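Local atomic coordinates of bacterioferritin comigratory protein (Xylella fastidiosa, PDB entry 3IXR), a protein that probably reduces hydrogen peroxide and organic hydroperoxides as a thiol-dependent peroxiredoxin of the PrxQ type. Residues S67-L78 against F102-F110. The protein carries 1 engineered substitution. Residues are numbered along the deposited sequence; the frame is centred on the assembly and turned at random.
Sequences SSTEGLEFNLLL and FCAKQGFTF. Engineered in segment 67-78: Ser67 (natural residue Cys).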
loop_
_atom_site.group_PDB
_atom_site.type_symbol
_atom_site.label_atom_id
_atom_site.label_comp_id
_atom_site.label_asym_id
_atom_site.label_seq_id
_atom_site.Cartn_x
_atom_site.Cartn_y
_atom_site.Cartn_z
ATOM N N SER A 67 -12.050 2.547 -2.330
ATOM C CA SER A 67 -11.028 1.519 -2.196
ATOM C C SER A 67 -11.200 0.366 -3.168
ATOM O O SER A 67 -10.238 -0.220 -3.585
ATOM C CB SER A 67 -10.891 1.087 -0.718
ATOM O OG SER A 67 -10.692 2.270 0.019
ATOM N N SER A 68 -12.451 0.069 -3.597
ATOM C CA SER A 68 -12.550 -0.913 -4.654
ATOM C C SER A 68 -12.114 -0.353 -6.015
ATOM O O SER A 68 -11.365 -1.056 -6.706
ATOM C CB SER A 68 -13.945 -1.549 -4.797
ATOM O OG SER A 68 -14.852 -0.543 -5.185
ATOM N N THR A 69 -12.419 0.934 -6.289
ATOM C CA THR A 69 -11.845 1.563 -7.500
ATOM C C THR A 69 -10.343 1.594 -7.467
ATOM O O THR A 69 -9.691 1.188 -8.438
ATOM C CB THR A 69 -12.400 2.985 -7.618
ATOM O OG1 THR A 69 -13.846 2.912 -7.753
ATOM C CG2 THR A 69 -11.805 3.632 -8.860
ATOM N N GLU A 70 -9.763 2.025 -6.326
ATOM C CA GLU A 70 -8.305 2.008 -6.278
ATOM C C GLU A 70 -7.665 0.614 -6.540
ATOM O O GLU A 70 -6.721 0.481 -7.283
ATOM C CB GLU A 70 -7.770 2.594 -4.935
ATOM C CG GLU A 70 -6.251 2.754 -4.926
ATOM C CD GLU A 70 -5.769 3.455 -3.689
ATOM O OE1 GLU A 70 -6.528 3.578 -2.680
ATOM O OE2 GLU A 70 -4.592 3.889 -3.711
ATOM N N GLY A 71 -8.244 -0.410 -5.865
ATOM C CA GLY A 71 -7.784 -1.782 -6.071
ATOM C C GLY A 71 -7.855 -2.251 -7.511
ATOM O O GLY A 71 -7.025 -2.920 -8.009
ATOM N N LEU A 72 -9.002 -1.969 -8.088
ATOM C CA LEU A 72 -9.183 -2.335 -9.477
ATOM C C LEU A 72 -8.249 -1.636 -10.446
ATOM O O LEU A 72 -7.742 -2.327 -11.421
ATOM C CB LEU A 72 -10.635 -2.109 -9.935
ATOM C CG LEU A 72 -11.689 -3.055 -9.222
ATOM C CD1 LEU A 72 -13.074 -2.492 -9.540
ATOM C CD2 LEU A 72 -11.513 -4.540 -9.738
ATOM N N GLU A 73 -7.922 -0.393 -10.178
ATOM C CA GLU A 73 -6.984 0.304 -11.028
ATOM C C GLU A 73 -5.594 -0.242 -10.908
ATOM O O GLU A 73 -4.886 -0.394 -11.906
ATOM C CB GLU A 73 -7.045 1.816 -10.811
ATOM C CG GLU A 73 -8.438 2.370 -11.212
ATOM C CD GLU A 73 -8.470 3.861 -11.379
ATOM O OE1 GLU A 73 -7.512 4.563 -11.054
ATOM O OE2 GLU A 73 -9.544 4.374 -11.832
ATOM N N PHE A 74 -5.166 -0.568 -9.682
ATOM C CA PHE A 74 -3.919 -1.278 -9.562
ATOM C C PHE A 74 -3.962 -2.684 -10.197
ATOM O O PHE A 74 -3.006 -3.108 -10.792
ATOM C CB PHE A 74 -3.512 -1.378 -8.082
ATOM C CG PHE A 74 -2.773 -0.200 -7.584
ATOM C CD1 PHE A 74 -1.537 0.196 -8.110
ATOM C CD2 PHE A 74 -3.413 0.585 -6.602
ATOM C CE1 PHE A 74 -0.889 1.408 -7.632
ATOM C CE2 PHE A 74 -2.867 1.735 -6.064
ATOM C CZ PHE A 74 -1.534 2.177 -6.553
ATOM N N ASN A 75 -5.099 -3.398 -10.087
ATOM C CA ASN A 75 -5.153 -4.752 -10.509
ATOM C C ASN A 75 -4.954 -4.798 -12.074
ATOM O O ASN A 75 -4.220 -5.685 -12.589
ATOM C CB ASN A 75 -6.529 -5.294 -10.118
ATOM C CG ASN A 75 -6.504 -6.817 -10.020
ATOM O OD1 ASN A 75 -5.582 -7.441 -9.455
ATOM N ND2 ASN A 75 -7.487 -7.412 -10.655
ATOM N N LEU A 76 -5.651 -3.886 -12.726
ATOM C CA LEU A 76 -5.536 -3.761 -14.208
ATOM C C LEU A 76 -4.082 -3.579 -14.640
ATOM O O LEU A 76 -3.705 -4.104 -15.716
ATOM C CB LEU A 76 -6.367 -2.565 -14.671
ATOM C CG LEU A 76 -6.237 -2.145 -16.127
ATOM C CD1 LEU A 76 -6.712 -3.374 -16.906
ATOM C CD2 LEU A 76 -7.235 -0.926 -16.277
ATOM N N LEU A 77 -3.266 -2.822 -13.858
ATOM C CA LEU A 77 -1.924 -2.411 -14.247
ATOM C C LEU A 77 -0.876 -3.417 -13.755
ATOM O O LEU A 77 0.331 -3.292 -13.984
ATOM C CB LEU A 77 -1.599 -1.005 -13.687
ATOM C CG LEU A 77 -2.485 0.077 -14.343
ATOM C CD1 LEU A 77 -1.972 1.393 -13.727
ATOM C CD2 LEU A 77 -2.203 0.026 -15.878
ATOM N N LEU A 78 -1.353 -4.350 -12.903
ATOM C CA LEU A 78 -0.415 -5.212 -12.215
ATOM C C LEU A 78 0.677 -5.861 -13.188
ATOM O O LEU A 78 1.912 -5.874 -12.888
ATOM C CB LEU A 78 -1.100 -6.204 -11.209
ATOM C CG LEU A 78 -0.059 -6.995 -10.358
ATOM C CD1 LEU A 78 0.641 -6.229 -9.295
ATOM C CD2 LEU A 78 -0.775 -8.154 -9.665
ATOM N N PHE A 102 -13.139 -9.316 0.108
ATOM C CA PHE A 102 -12.977 -8.120 -0.801
ATOM C C PHE A 102 -12.169 -8.540 -1.998
ATOM O O PHE A 102 -12.563 -8.232 -3.166
ATOM C CB PHE A 102 -12.241 -7.023 0.027
ATOM C CG PHE A 102 -12.052 -5.714 -0.676
ATOM C CD1 PHE A 102 -10.966 -4.938 -0.278
ATOM C CD2 PHE A 102 -13.077 -5.175 -1.459
ATOM C CE1 PHE A 102 -10.766 -3.604 -0.797
ATOM C CE2 PHE A 102 -12.911 -3.847 -1.998
ATOM C CZ PHE A 102 -11.812 -3.113 -1.656
ATOM N N CYS A 103 -11.017 -9.248 -1.819
ATOM C CA CYS A 103 -10.248 -9.820 -2.935
ATOM C C CYS A 103 -11.079 -10.669 -3.852
ATOM O O CYS A 103 -10.998 -10.606 -5.065
ATOM C CB CYS A 103 -9.056 -10.674 -2.429
ATOM S SG CYS A 103 -7.746 -9.605 -1.793
ATOM N N ALA A 104 -11.886 -11.548 -3.252
ATOM C CA ALA A 104 -12.675 -12.438 -4.085
ATOM C C ALA A 104 -13.702 -11.694 -4.865
ATOM O O ALA A 104 -13.887 -11.972 -6.065
ATOM C CB ALA A 104 -13.362 -13.472 -3.205
ATOM N N LYS A 105 -14.424 -10.828 -4.182
ATOM C CA LYS A 105 -15.530 -10.076 -4.865
ATOM C C LYS A 105 -14.964 -9.298 -6.017
ATOM O O LYS A 105 -15.588 -9.196 -7.116
ATOM C CB LYS A 105 -16.134 -9.128 -3.900
ATOM C CG LYS A 105 -17.397 -8.256 -4.491
ATOM C CD LYS A 105 -18.042 -7.440 -3.418
ATOM C CE LYS A 105 -18.952 -6.292 -3.939
ATOM N NZ LYS A 105 -19.668 -6.658 -5.192
ATOM N N GLN A 106 -13.836 -8.632 -5.777
ATOM C CA GLN A 106 -13.283 -7.734 -6.871
ATOM C C GLN A 106 -12.394 -8.430 -7.858
ATOM O O GLN A 106 -11.989 -7.777 -8.855
ATOM C CB GLN A 106 -12.556 -6.540 -6.214
ATOM C CG GLN A 106 -13.349 -5.731 -5.216
ATOM C CD GLN A 106 -14.563 -4.957 -5.816
ATOM O OE1 GLN A 106 -14.512 -4.610 -6.969
ATOM N NE2 GLN A 106 -15.580 -4.643 -5.017
ATOM N N GLY A 107 -11.900 -9.631 -7.542
ATOM C CA GLY A 107 -10.944 -10.341 -8.307
ATOM C C GLY A 107 -9.541 -9.803 -8.279
ATOM O O GLY A 107 -8.759 -9.908 -9.280
ATOM N N PHE A 108 -9.153 -9.253 -7.123
ATOM C CA PHE A 108 -7.770 -8.778 -7.017
ATOM C C PHE A 108 -6.745 -9.926 -7.109
ATOM O O PHE A 108 -6.923 -11.038 -6.490
ATOM C CB PHE A 108 -7.520 -8.069 -5.664
ATOM C CG PHE A 108 -8.316 -6.831 -5.449
ATOM C CD1 PHE A 108 -8.860 -6.069 -6.530
ATOM C CD2 PHE A 108 -8.571 -6.403 -4.133
ATOM C CE1 PHE A 108 -9.564 -4.908 -6.289
ATOM C CE2 PHE A 108 -9.292 -5.199 -3.847
ATOM C CZ PHE A 108 -9.843 -4.441 -4.957
ATOM N N THR A 109 -5.672 -9.658 -7.832
ATOM C CA THR A 109 -4.595 -10.678 -8.010
ATOM C C THR A 109 -3.362 -10.426 -7.136
ATOM O O THR A 109 -2.478 -11.284 -7.062
ATOM C CB THR A 109 -4.192 -10.919 -9.502
ATOM O OG1 THR A 109 -3.809 -9.708 -10.090
ATOM C CG2 THR A 109 -5.315 -11.428 -10.269
ATOM N N PHE A 110 -3.297 -9.262 -6.497
ATOM C CA PHE A 110 -2.195 -8.922 -5.570
ATOM C C PHE A 110 -2.752 -8.985 -4.117
ATOM O O PHE A 110 -3.980 -8.966 -3.878
ATOM C CB PHE A 110 -1.684 -7.471 -5.927
ATOM C CG PHE A 110 -2.780 -6.445 -5.815
ATOM C CD1 PHE A 110 -3.073 -5.801 -4.586
ATOM C CD2 PHE A 110 -3.566 -6.139 -6.881
ATOM C CE1 PHE A 110 -4.074 -4.882 -4.377
ATOM C CE2 PHE A 110 -4.638 -5.166 -6.692
ATOM C CZ PHE A 110 -4.928 -4.540 -5.431
HETATM O O HOH W 1 -4.263 -8.441 -12.360
#
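Asn75 OD1 receives the backbone N-H of Thr109 at 2.7 Å, a nearly straight bond (163° at the hydrogen) whose donor lies tilted 29° from the carbonyl plane. Thr109 OG1 also stands 2.9 Å from Asn75 OD1, but its one proton has another possible acceptor, since water 1 links this hydroxyl to Asn75 O. On the other arm of the amide, Asn75 ND2 gives a weak, bent bond to Gly107 O at 3.1 Å. With CG anti to the backbone N, the amide of Asn75 reaches from the helix to the turn, where Gly107, with positive phi, is the first residue to leave helical geometry after helix 96-106. The firm bond at OD1, seconded by the weak one at ND2, should limit the rotation of the amide.

Next to this polar grip, the bare backbone of Gly71 lets the Phe108 ring come up against it, Phe108 CE1 lying 3.4 Å from Gly71 C. Phe108 is layered between Gln106 CB, over one face, and Phe110 CZ over the opposite face, offset toward the rim of Phe108. Phe110 turns its edge to Gly71 O, 3.5 Å from its CE2, while Leu78 CD2 packs on its CB. Farther toward the start of the helix, Phe102 presents its edge to Ser68 CB. The adjacent Ser67 is engineered in place of Cys, and its OG bonds to Arg142; a natural Cys in the first turn of helix 65-82 is consistent with the peroxidatic cysteine of the AhpC/TSA family.

The axes of the short segments 67-78 and 102-106 cross at -66°, 11.1 Å apart; Phe102 of helix 96-106 and Phe108 and Phe110 of the loop after it lie against helix 65-82. Phe74, Leu78 and Phe110 all meet Val88 of strand 86-92, joining the contact to the central sheet, while Phe74 also touches helix 165-177.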